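Local coordinates for protein Alpha/beta hydrolase (Paenibacillus sp. VTT E-133280, PDB 6TJ2) that probably hydrolyses methyl salicylate to salicylic acid as an extracellular esterase of the alpha/beta-hydrolase fold, resembling tobacco salicylic acid binding protein 2, at residues F47-G52 with I112-S117. Sequence-based numbering, arbitrary orientation.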
loop_
_atom_site.group_PDB
_atom_site.type_symbol
_atom_site.label_atom_id
_atom_site.label_comp_id
_atom_site.label_asym_id
_atom_site.label_seq_id
_atom_site.Cartn_x
_atom_site.Cartn_y
_atom_site.Cartn_z
ATOM N N PHE A 47 5.742 25.064 -12.986
ATOM C CA PHE A 47 5.499 23.673 -13.456
ATOM C C PHE A 47 5.382 23.683 -14.968
ATOM O O PHE A 47 4.677 24.534 -15.569
ATOM C CB PHE A 47 4.188 23.161 -12.874
ATOM C CG PHE A 47 4.257 22.867 -11.410
ATOM C CD1 PHE A 47 4.527 21.568 -10.945
ATOM C CD2 PHE A 47 3.913 23.850 -10.503
ATOM C CE1 PHE A 47 4.555 21.323 -9.577
ATOM C CE2 PHE A 47 3.905 23.579 -9.145
ATOM C CZ PHE A 47 4.212 22.311 -8.699
ATOM N N VAL A 48 5.957 22.676 -15.595
ATOM C CA VAL A 48 5.691 22.269 -16.993
ATOM C C VAL A 48 5.073 20.877 -16.916
ATOM O O VAL A 48 5.782 19.931 -16.512
ATOM C CB VAL A 48 6.959 22.299 -17.852
ATOM C CG1 VAL A 48 6.673 21.811 -19.257
ATOM C CG2 VAL A 48 7.564 23.706 -17.936
ATOM N N LEU A 49 3.791 20.763 -17.238
ATOM C CA LEU A 49 3.002 19.530 -17.053
ATOM C C LEU A 49 2.884 18.823 -18.392
ATOM O O LEU A 49 2.400 19.455 -19.332
ATOM C CB LEU A 49 1.625 19.798 -16.478
ATOM C CG LEU A 49 1.592 20.663 -15.215
ATOM C CD1 LEU A 49 0.170 20.843 -14.785
ATOM C CD2 LEU A 49 2.381 20.023 -14.077
ATOM N N ILE A 50 3.294 17.572 -18.444
ATOM C CA ILE A 50 3.312 16.721 -19.670
ATOM C C ILE A 50 2.305 15.608 -19.497
ATOM O O ILE A 50 2.506 14.713 -18.660
ATOM C CB ILE A 50 4.727 16.207 -19.923
ATOM C CG1 ILE A 50 5.785 17.317 -19.936
ATOM C CG2 ILE A 50 4.712 15.355 -21.195
ATOM C CD1 ILE A 50 5.506 18.423 -20.968
ATOM N N HIS A 51 1.235 15.662 -20.279
ATOM C CA HIS A 51 0.208 14.620 -20.256
ATOM C C HIS A 51 0.762 13.315 -20.840
ATOM O O HIS A 51 1.791 13.324 -21.532
ATOM C CB HIS A 51 -1.067 15.041 -20.955
ATOM C CG HIS A 51 -0.969 15.194 -22.451
ATOM N ND1 HIS A 51 -0.944 14.104 -23.298
ATOM C CD2 HIS A 51 -0.836 16.284 -23.233
ATOM C CE1 HIS A 51 -0.865 14.531 -24.556
ATOM N NE2 HIS A 51 -0.787 15.856 -24.549
ATOM N N GLY A 52 -0.003 12.267 -20.648
ATOM C CA GLY A 52 0.311 10.960 -21.193
ATOM C C GLY A 52 -0.599 10.569 -22.329
ATOM O O GLY A 52 -1.152 11.434 -23.042
ATOM N N ILE A 112 9.838 22.886 -12.596
ATOM C CA ILE A 112 9.496 21.488 -12.212
ATOM C C ILE A 112 8.934 20.824 -13.453
ATOM O O ILE A 112 7.882 21.276 -13.953
ATOM C CB ILE A 112 8.481 21.477 -11.064
ATOM C CG1 ILE A 112 9.014 22.266 -9.864
ATOM C CG2 ILE A 112 8.146 20.045 -10.687
ATOM C CD1 ILE A 112 8.040 22.603 -8.887
ATOM N N LEU A 113 9.584 19.788 -13.965
ATOM C CA LEU A 113 9.107 19.085 -15.170
ATOM C C LEU A 113 8.342 17.876 -14.652
ATOM O O LEU A 113 8.976 16.964 -14.045
ATOM C CB LEU A 113 10.292 18.691 -16.040
ATOM C CG LEU A 113 9.914 17.983 -17.350
ATOM C CD1 LEU A 113 9.032 18.894 -18.212
ATOM C CD2 LEU A 113 11.208 17.578 -18.079
ATOM N N LEU A 114 7.032 17.841 -14.868
ATOM C CA LEU A 114 6.142 16.801 -14.281
ATOM C C LEU A 114 5.461 16.057 -15.394
ATOM O O LEU A 114 4.837 16.719 -16.250
ATOM C CB LEU A 114 5.182 17.482 -13.315
ATOM C CG LEU A 114 4.264 16.565 -12.491
ATOM C CD1 LEU A 114 3.876 17.285 -11.197
ATOM C CD2 LEU A 114 3.055 16.112 -13.272
ATOM N N GLY A 115 5.519 14.740 -15.387
ATOM C CA GLY A 115 4.860 13.902 -16.407
ATOM C C GLY A 115 3.925 12.924 -15.770
ATOM O O GLY A 115 4.199 12.439 -14.668
ATOM N N HIS A 116 2.800 12.659 -16.422
ATOM C CA HIS A 116 1.800 11.635 -16.061
ATOM C C HIS A 116 1.849 10.523 -17.076
ATOM O O HIS A 116 1.985 10.818 -18.271
ATOM C CB HIS A 116 0.443 12.277 -15.943
ATOM C CG HIS A 116 -0.673 11.374 -15.588
ATOM N ND1 HIS A 116 -1.429 10.770 -16.512
ATOM C CD2 HIS A 116 -1.168 11.001 -14.377
ATOM C CE1 HIS A 116 -2.404 10.093 -15.923
ATOM N NE2 HIS A 116 -2.268 10.244 -14.631
ATOM N N SER A 117 1.753 9.273 -16.633
ATOM C CA SER A 117 1.692 8.076 -17.497
ATOM C C SER A 117 2.807 8.072 -18.553
ATOM O O SER A 117 3.998 8.131 -18.199
ATOM C CB SER A 117 0.280 7.840 -17.975
ATOM O OG SER A 117 -0.268 8.925 -18.690
HETATM O O HOH W 1 -2.321 12.309 -19.049
#
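Ser117, set at what is probably the nucleophile elbow of this alpha/beta hydrolase, turns its OG to 3.3 Å from Gly52 CA, where two neighbouring parallel strands of the central sheet end, 46-50 in a loop and 111-117 in the turn before helix 119-129. The backbone of Ser117 has a positive phi of 50°, the strained conformation expected of such an elbow, and a Ser-His-Asp triad with His264 and Asp234 is likely. Gly52, which has no side chain, admits this close approach. Beside it a water accepts a hydrogen bond from Gly52 N (2.8 Å) and is also bonded to His116 ND1, linking the loop after strand 46-50 to the end of strand 111-117. His51 ND1 donates to Gly52 O at 2.7 Å, practically in its own ring plane and onto a carbonyl lone pair; this bond and another between NE2 and Glu78 OE2 hold the ring's rotation.

Behind the elbow the strands are joined by a parallel ladder: Val48 N to Ile112 O, Leu114 N to Val48 O and Ile50 N to Leu114 O. The last and longest rung runs from His116 N to Ile50 O at 3.1 Å. On the sheet face of Phe47 and Leu114, Ile112 CD1 lies over the Phe47 ring in a CH-pi contact, 4.0 Å from the centroid and displaced toward the rim. Leu49 CD2 meets Leu114 CB alongside, at 3.9 Å. On the other face Leu113, its CG anti to the backbone N (chi1 -178°), brings CD1 against both Val48 CG1 and Ile50 CG1.

The helix 119-129 that follows the elbow packs on this second face through Val122, Ile123 and Val126, against Ile50 and Leu113. Strand 73-75 flanks 46-50 and strand 134-139 flanks 111-117, so the pair lies inside the sheet.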